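Local coordinates for conserved hypothetical protein (Xanthomonas campestris, PDB 1TTZ) that is of unknown function but, as a glutaredoxin-like protein of the thioredoxin superfamily, probably takes part in thiol-disulfide redox chemistry, at residues R57-D60 against P66-R69; C11-Q16 against L59-D64; S42-G45 against P49-R52. All coordinates share one frame; numbering follows the deposited sequence.

Interaction 1: residues R57-D60 against P66-R69; sequences RELD and PRLR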
loop_
_atom_site.group_PDB
_atom_site.type_symbol
_atom_site.label_atom_id
_atom_site.label_comp_id
_atom_site.label_asym_id
_atom_site.label_seq_id
_atom_site.Cartn_x
_atom_site.Cartn_y
_atom_site.Cartn_z
ATOM N N ARG A 57 -4.494 6.775 -7.687
ATOM C CA ARG A 57 -3.493 7.503 -6.911
ATOM C C ARG A 57 -2.681 6.487 -6.135
ATOM O O ARG A 57 -3.193 5.432 -5.770
ATOM C CB ARG A 57 -4.147 8.459 -5.914
ATOM C CG ARG A 57 -4.843 9.670 -6.505
ATOM C CD ARG A 57 -5.207 10.634 -5.375
ATOM N NE ARG A 57 -5.927 9.932 -4.321
ATOM C CZ ARG A 57 -5.837 10.208 -3.025
ATOM N NH1 ARG A 57 -5.052 11.187 -2.598
ATOM N NH2 ARG A 57 -6.533 9.491 -2.155
ATOM N N GLU A 58 -1.420 6.799 -5.878
ATOM C CA GLU A 58 -0.568 5.886 -5.138
ATOM C C GLU A 58 0.227 6.568 -4.027
ATOM O O GLU A 58 0.646 7.721 -4.151
ATOM C CB GLU A 58 0.365 5.136 -6.103
ATOM C CG GLU A 58 -0.354 4.064 -6.934
ATOM C CD GLU A 58 0.581 3.237 -7.804
ATOM O OE1 GLU A 58 0.127 2.204 -8.344
ATOM O OE2 GLU A 58 1.764 3.617 -7.956
ATOM N N LEU A 59 0.396 5.841 -2.927
ATOM C CA LEU A 59 1.127 6.321 -1.761
ATOM C C LEU A 59 2.241 5.313 -1.513
ATOM O O LEU A 59 1.968 4.138 -1.252
ATOM C CB LEU A 59 0.202 6.361 -0.545
ATOM C CG LEU A 59 0.765 7.000 0.727
ATOM C CD1 LEU A 59 0.976 8.492 0.499
ATOM C CD2 LEU A 59 -0.208 6.766 1.883
ATOM N N ASP A 60 3.488 5.766 -1.602
ATOM C CA ASP A 60 4.636 4.887 -1.400
ATOM C C ASP A 60 5.157 4.926 0.027
ATOM O O ASP A 60 5.101 5.958 0.683
ATOM C CB ASP A 60 5.784 5.274 -2.334
ATOM C CG ASP A 60 5.465 5.041 -3.798
ATOM O OD1 ASP A 60 6.357 5.290 -4.636
ATOM O OD2 ASP A 60 4.337 4.617 -4.114
ATOM N N PRO A 66 -1.214 8.873 10.453
ATOM C CA PRO A 66 -1.692 10.191 10.028
ATOM C C PRO A 66 -1.486 10.524 8.544
ATOM O O PRO A 66 -2.325 11.185 7.930
ATOM C CB PRO A 66 -0.949 11.153 10.962
ATOM C CG PRO A 66 0.269 10.393 11.369
ATOM C CD PRO A 66 -0.254 8.994 11.563
ATOM N N ARG A 67 -0.379 10.071 7.965
ATOM C CA ARG A 67 -0.117 10.349 6.559
ATOM C C ARG A 67 -1.095 9.563 5.702
ATOM O O ARG A 67 -1.620 10.060 4.706
ATOM C CB ARG A 67 1.315 9.957 6.184
ATOM C CG ARG A 67 1.687 10.407 4.779
ATOM C CD ARG A 67 3.029 9.857 4.309
ATOM N NE ARG A 67 3.348 10.404 2.994
ATOM C CZ ARG A 67 3.942 9.731 2.013
ATOM N NH1 ARG A 67 4.297 8.464 2.181
ATOM N NH2 ARG A 67 4.164 10.328 0.848
ATOM N N LEU A 68 -1.339 8.323 6.102
ATOM C CA LEU A 68 -2.257 7.469 5.376
ATOM C C LEU A 68 -3.675 8.031 5.435
ATOM O O LEU A 68 -4.324 8.212 4.406
ATOM C CB LEU A 68 -2.209 6.052 5.958
ATOM C CG LEU A 68 -3.240 5.052 5.434
ATOM C CD1 LEU A 68 -3.285 5.112 3.924
ATOM C CD2 LEU A 68 -2.877 3.642 5.914
ATOM N N ARG A 69 -4.150 8.307 6.644
ATOM C CA ARG A 69 -5.489 8.852 6.827
ATOM C C ARG A 69 -5.652 10.164 6.060
ATOM O O ARG A 69 -6.704 10.417 5.475
ATOM C CB ARG A 69 -5.776 9.041 8.326
ATOM C CG ARG A 69 -7.033 9.847 8.665
ATOM C CD ARG A 69 -8.239 9.471 7.807
ATOM N NE ARG A 69 -8.595 8.064 7.912
ATOM C CZ ARG A 69 -9.459 7.452 7.107
ATOM N NH1 ARG A 69 -10.062 8.125 6.131
ATOM N NH2 ARG A 69 -9.714 6.161 7.271
HETATM O O HOH W 1 4.001 8.812 -1.907
#

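Interaction 2: residues C11-Q16 against L59-D64; sequences CHLCDQ and LDWPFD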
loop_
_atom_site.group_PDB
_atom_site.type_symbol
_atom_site.label_atom_id
_atom_site.label_comp_id
_atom_site.label_asym_id
_atom_site.label_seq_id
_atom_site.Cartn_x
_atom_site.Cartn_y
_atom_site.Cartn_z
ATOM N N CYS A 11 8.486 -9.318 4.406
ATOM C CA CYS A 11 8.946 -7.934 4.428
ATOM C C CYS A 11 8.335 -7.196 5.612
ATOM O O CYS A 11 7.118 -7.029 5.694
ATOM C CB CYS A 11 8.573 -7.213 3.131
ATOM S SG CYS A 11 9.061 -5.469 3.104
ATOM N N HIS A 12 9.191 -6.759 6.528
ATOM C CA HIS A 12 8.754 -6.032 7.710
ATOM C C HIS A 12 8.049 -4.719 7.349
ATOM O O HIS A 12 7.098 -4.317 8.018
ATOM C CB HIS A 12 9.955 -5.743 8.611
ATOM C CG HIS A 12 9.629 -4.894 9.800
ATOM N ND1 HIS A 12 8.812 -5.325 10.823
ATOM C CD2 HIS A 12 9.998 -3.632 10.119
ATOM C CE1 HIS A 12 8.692 -4.363 11.722
ATOM N NE2 HIS A 12 9.401 -3.325 11.317
ATOM N N LEU A 13 8.516 -4.051 6.299
ATOM C CA LEU A 13 7.903 -2.787 5.883
ATOM C C LEU A 13 6.470 -3.020 5.426
ATOM O O LEU A 13 5.581 -2.213 5.702
ATOM C CB LEU A 13 8.703 -2.141 4.752
ATOM C CG LEU A 13 10.205 -1.958 5.000
ATOM C CD1 LEU A 13 10.803 -1.158 3.852
ATOM C CD2 LEU A 13 10.435 -1.237 6.334
ATOM N N CYS A 14 6.254 -4.129 4.726
ATOM C CA CYS A 14 4.925 -4.475 4.244
ATOM C C CYS A 14 4.002 -4.806 5.412
ATOM O O CYS A 14 2.832 -4.435 5.408
ATOM C CB CYS A 14 4.994 -5.660 3.274
ATOM S SG CYS A 14 5.662 -5.238 1.631
ATOM N N ASP A 15 4.526 -5.502 6.416
ATOM C CA ASP A 15 3.715 -5.838 7.577
ATOM C C ASP A 15 3.309 -4.559 8.284
ATOM O O ASP A 15 2.214 -4.469 8.826
ATOM C CB ASP A 15 4.485 -6.715 8.561
ATOM C CG ASP A 15 4.942 -8.015 7.947
ATOM O OD1 ASP A 15 4.252 -8.526 7.037
ATOM O OD2 ASP A 15 5.990 -8.525 8.385
ATOM N N GLN A 16 4.200 -3.571 8.277
ATOM C CA GLN A 16 3.917 -2.291 8.919
ATOM C C GLN A 16 2.832 -1.523 8.171
ATOM O O GLN A 16 2.047 -0.797 8.781
ATOM C CB GLN A 16 5.174 -1.428 8.992
ATOM C CG GLN A 16 6.271 -1.961 9.893
ATOM C CD GLN A 16 7.473 -1.027 9.934
ATOM O OE1 GLN A 16 7.526 -0.094 10.736
ATOM N NE2 GLN A 16 8.429 -1.262 9.049
ATOM N N LEU A 59 0.396 5.841 -2.927
ATOM C CA LEU A 59 1.127 6.321 -1.761
ATOM C C LEU A 59 2.241 5.313 -1.513
ATOM O O LEU A 59 1.968 4.138 -1.252
ATOM C CB LEU A 59 0.202 6.361 -0.545
ATOM C CG LEU A 59 0.765 7.000 0.727
ATOM C CD1 LEU A 59 0.976 8.492 0.499
ATOM C CD2 LEU A 59 -0.208 6.766 1.883
ATOM N N ASP A 60 3.488 5.766 -1.602
ATOM C CA ASP A 60 4.636 4.887 -1.400
ATOM C C ASP A 60 5.157 4.926 0.027
ATOM O O ASP A 60 5.101 5.958 0.683
ATOM C CB ASP A 60 5.784 5.274 -2.334
ATOM C CG ASP A 60 5.465 5.041 -3.798
ATOM O OD1 ASP A 60 6.357 5.290 -4.636
ATOM O OD2 ASP A 60 4.337 4.617 -4.114
ATOM N N TRP A 61 5.663 3.790 0.501
ATOM C CA TRP A 61 6.234 3.711 1.833
ATOM C C TRP A 61 7.398 4.708 1.858
ATOM O O TRP A 61 8.042 4.938 0.833
ATOM C CB TRP A 61 6.753 2.297 2.088
ATOM C CG TRP A 61 7.281 2.123 3.472
ATOM C CD1 TRP A 61 8.586 2.137 3.864
ATOM C CD2 TRP A 61 6.504 1.942 4.658
ATOM N NE1 TRP A 61 8.670 1.973 5.230
ATOM C CE2 TRP A 61 7.402 1.851 5.741
ATOM C CE3 TRP A 61 5.129 1.850 4.912
ATOM C CZ2 TRP A 61 6.968 1.669 7.062
ATOM C CZ3 TRP A 61 4.697 1.672 6.227
ATOM C CH2 TRP A 61 5.613 1.583 7.281
ATOM N N PRO A 62 7.689 5.313 3.021
ATOM C CA PRO A 62 7.024 5.145 4.312
ATOM C C PRO A 62 5.794 6.022 4.525
ATOM O O PRO A 62 5.683 7.120 3.977
ATOM C CB PRO A 62 8.123 5.512 5.294
ATOM C CG PRO A 62 8.753 6.683 4.604
ATOM C CD PRO A 62 8.875 6.184 3.164
ATOM N N PHE A 63 4.875 5.513 5.332
ATOM C CA PHE A 63 3.679 6.243 5.707
ATOM C C PHE A 63 3.139 5.741 7.038
ATOM O O PHE A 63 2.994 4.537 7.245
ATOM C CB PHE A 63 2.583 6.162 4.629
ATOM C CG PHE A 63 2.281 4.766 4.126
ATOM C CD1 PHE A 63 2.756 4.350 2.881
ATOM C CD2 PHE A 63 1.455 3.905 4.854
ATOM C CE1 PHE A 63 2.405 3.099 2.359
ATOM C CE2 PHE A 63 1.097 2.649 4.346
ATOM C CZ PHE A 63 1.572 2.246 3.092
ATOM N N ASP A 64 2.878 6.668 7.953
ATOM C CA ASP A 64 2.320 6.311 9.250
ATOM C C ASP A 64 0.812 6.552 9.200
ATOM O O ASP A 64 0.289 7.015 8.180
ATOM C CB ASP A 64 2.955 7.143 10.367
ATOM C CG ASP A 64 2.903 8.632 10.092
ATOM O OD1 ASP A 64 1.992 9.069 9.358
ATOM O OD2 ASP A 64 3.769 9.364 10.623
#

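Interaction 3: residues S42-G45 against P49-R52; sequences SAYG and PVLR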
loop_
_atom_site.group_PDB
_atom_site.type_symbol
_atom_site.label_atom_id
_atom_site.label_comp_id
_atom_site.label_asym_id
_atom_site.label_seq_id
_atom_site.Cartn_x
_atom_site.Cartn_y
_atom_site.Cartn_z
ATOM N N SER A 42 9.047 -5.170 -11.470
ATOM C CA SER A 42 9.791 -4.049 -12.037
ATOM C C SER A 42 9.154 -2.708 -11.690
ATOM O O SER A 42 9.853 -1.711 -11.497
ATOM C CB SER A 42 9.900 -4.192 -13.557
ATOM O OG SER A 42 8.642 -4.001 -14.174
ATOM N N ALA A 43 7.828 -2.698 -11.597
ATOM C CA ALA A 43 7.085 -1.488 -11.285
ATOM C C ALA A 43 7.077 -1.125 -9.801
ATOM O O ALA A 43 7.113 0.055 -9.461
ATOM C CB ALA A 43 5.644 -1.620 -11.785
ATOM N N TYR A 44 7.024 -2.122 -8.920
ATOM C CA TYR A 44 6.984 -1.852 -7.481
ATOM C C TYR A 44 8.109 -2.470 -6.647
ATOM O O TYR A 44 8.186 -2.225 -5.443
ATOM C CB TYR A 44 5.650 -2.324 -6.890
ATOM C CG TYR A 44 4.415 -1.717 -7.518
ATOM C CD1 TYR A 44 3.699 -2.398 -8.502
ATOM C CD2 TYR A 44 3.961 -0.463 -7.123
ATOM C CE1 TYR A 44 2.549 -1.838 -9.077
ATOM C CE2 TYR A 44 2.825 0.106 -7.687
ATOM C CZ TYR A 44 2.123 -0.580 -8.660
ATOM O OH TYR A 44 1.003 0.010 -9.208
ATOM N N GLY A 45 8.967 -3.262 -7.286
ATOM C CA GLY A 45 10.058 -3.943 -6.599
ATOM C C GLY A 45 10.982 -3.172 -5.673
ATOM O O GLY A 45 11.603 -3.767 -4.788
ATOM N N PRO A 49 6.117 -1.417 0.544
ATOM C CA PRO A 49 4.679 -1.414 0.263
ATOM C C PRO A 49 4.169 -0.131 -0.394
ATOM O O PRO A 49 4.602 0.974 -0.055
ATOM C CB PRO A 49 4.068 -1.628 1.641
ATOM C CG PRO A 49 5.022 -0.863 2.517
ATOM C CD PRO A 49 6.360 -1.327 1.994
ATOM N N VAL A 50 3.236 -0.295 -1.327
ATOM C CA VAL A 50 2.636 0.828 -2.040
ATOM C C VAL A 50 1.118 0.675 -2.034
ATOM O O VAL A 50 0.598 -0.399 -2.329
ATOM C CB VAL A 50 3.109 0.883 -3.509
ATOM C CG1 VAL A 50 2.337 1.952 -4.268
ATOM C CG2 VAL A 50 4.600 1.172 -3.570
ATOM N N LEU A 51 0.414 1.744 -1.684
ATOM C CA LEU A 51 -1.045 1.729 -1.656
ATOM C C LEU A 51 -1.599 2.426 -2.894
ATOM O O LEU A 51 -1.105 3.481 -3.290
ATOM C CB LEU A 51 -1.564 2.446 -0.409
ATOM C CG LEU A 51 -1.841 1.588 0.824
ATOM C CD1 LEU A 51 -2.052 2.496 2.025
ATOM C CD2 LEU A 51 -3.073 0.705 0.585
ATOM N N ARG A 52 -2.622 1.842 -3.506
ATOM C CA ARG A 52 -3.220 2.440 -4.693
ATOM C C ARG A 52 -4.736 2.474 -4.505
ATOM O O ARG A 52 -5.329 1.480 -4.088
ATOM C CB ARG A 52 -2.851 1.604 -5.926
ATOM C CG ARG A 52 -3.335 2.154 -7.263
ATOM C CD ARG A 52 -3.115 1.130 -8.368
ATOM N NE ARG A 52 -3.645 1.562 -9.659
ATOM C CZ ARG A 52 -2.981 2.315 -10.531
ATOM N NH1 ARG A 52 -3.548 2.657 -11.679
ATOM N NH2 ARG A 52 -1.747 2.719 -10.261
#

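Interaction 1: residues R57-D60 against P66-R69
Arg-67 reaches from the last helix of this thioredoxin-like fold, 65-73, across Leu-59 to the backbone of the edge strand 58-60. From CB the chain runs out fully extended, with CG anti to the backbone N (chi1 -172°) and CG, CD and NE continuing straight, which carries the guanidinium off the helix to the end of the strand. There NE and CZ lie against Leu-59 CD1, which sits over the centre of one guanidinium face, 3.6 Å from Arg-67 CZ. Arg-67 NH1 donates to the carbonyl O of Asp-60 at 3.0 Å; that oxygen is at the guanidinium edge, in its plane, and the C=O points almost straight at the nitrogen (167°), though the bond is bent at the hydrogen (142°). This bond, a weak one from Arg-67 NH1 to Pro-62 O and a water on NH2 restrain the rotation of the group. Deeper in, the other Leu-59 methyl, CD2, packs on Leu-68 CD1 at 4.0 Å, part of the apolar layer between sheet and helices that Leu-51 and Leu-21 continue. The Asp-60 carboxylate instead makes a salt bridge with Arg-47. At the outer end the water accepts from both Arg-67 NH2 and Asp-60 N, at 3.1 Å from each nitrogen.

Interaction 2: residues C11-Q16 against L59-D64
Trp-61 lays its indole against the first turns of helix 12-23, where Leu-13 and Gln-16 receive it. Hydrophobic and CH-pi contacts dominate. Leu-13 CB stands over the five-membered ring of Trp-61, 4.3 Å from its centroid and only 14° off the normal, and the leucine methyls gather at the pyrrole end, with Leu-13 CD2 3.8 Å from Trp-61 NE1. Farther along the indole, Gln-16 CB comes to 3.5 Å from Trp-61 CH2, approaching obliquely, while its amide lies near CZ2 with its plane turned 58° from the ring. The two faces of the indole are covered differently: Leu-13 O is above the same face as its CB, towards the rim, and Pro-62 CB and Phe-63 N lie over the opposite one, so the ring is sandwiched between the helix and its own chain after the cis Trp-61-Pro-62 peptide. No hydrogen bond crosses. The side-chain bonds lie within segment 11-16: Cys-14 N donates to the SG of Cys-11, the N-cap residue, at 3.5 Å, and Gln-16 NE2 makes a weak bond to His-12 O. Cys-11 and Cys-14 form a CxxC motif as in thioredoxins and glutaredoxins, probably the redox site. The tryptophan thus packs beside this motif through apolar and CH-pi contacts alone, without a bond across and without touching either sulfur.

Interaction 3: residues S42-G45 against P49-R52
In this thioredoxin-like fold, helix 38-44 packs on one side of the mixed sheet, and Tyr-44 of this helix supplies the contact with the inner strand 50-52. The strand follows the cis peptide bond before Pro-49, a hallmark of thioredoxin-fold proteins. The Tyr-44 phenol crosses the Val-50 side chain at about a right angle, and the CD2-CE2 bond of the ring does the touching, approached obliquely: CE2 of Tyr-44 meets Val-50 CG1 at 3.9 Å, while its CD2 lies 3.9 Å from Val-50 CB and 4.0 Å from Val-50 CG2, so the ring meets both branches of the valine. With Tyr-44 CG beside the backbone N (chi1 -57°), the ring extends along the strand, and its hydroxyl reaches the level of Arg-52. Tyr-6 of strand 3-7 stacks with the same tyrosine. Arg-52 leaves the strand with an extended chain from CG to NE, and its guanidinium plane stands 81° from the ring plane. Both polar ends meet Glu-58 of the neighbouring strand, whose OE1 takes a hydrogen bond with Tyr-44 OH and a salt bridge from Arg-52 NH2. The carboxylate thus bridges two groups that do not bond each other, Tyr-44 OH and Arg-52 NH2 being 4.0 Å apart.

Overall arrangement
Interactions 1 and 3 use the neighbouring antiparallel strands 58-60 and 50-52, and helices 65-73 and 38-44 pack on opposite faces of their sheet. Interaction 3 is the buried one, apolar with a polar fringe at Glu-58, a residue of the 57-60 segment. Interaction 1 is partly buried and mixed in chemistry: leucines face inward and an arginine ties the outer end to backbone and water. Interaction 2, on the surface, shares Leu-59 and Asp-60 with interaction 1 but works through an indole and CH-pi contacts beside the CxxC motif. Backbone hydrogen bonds tie the 59-64 and 49-52 segments together: Leu-59 N to Leu-51 O, and Trp-61 N to Pro-49 O just beyond the strands.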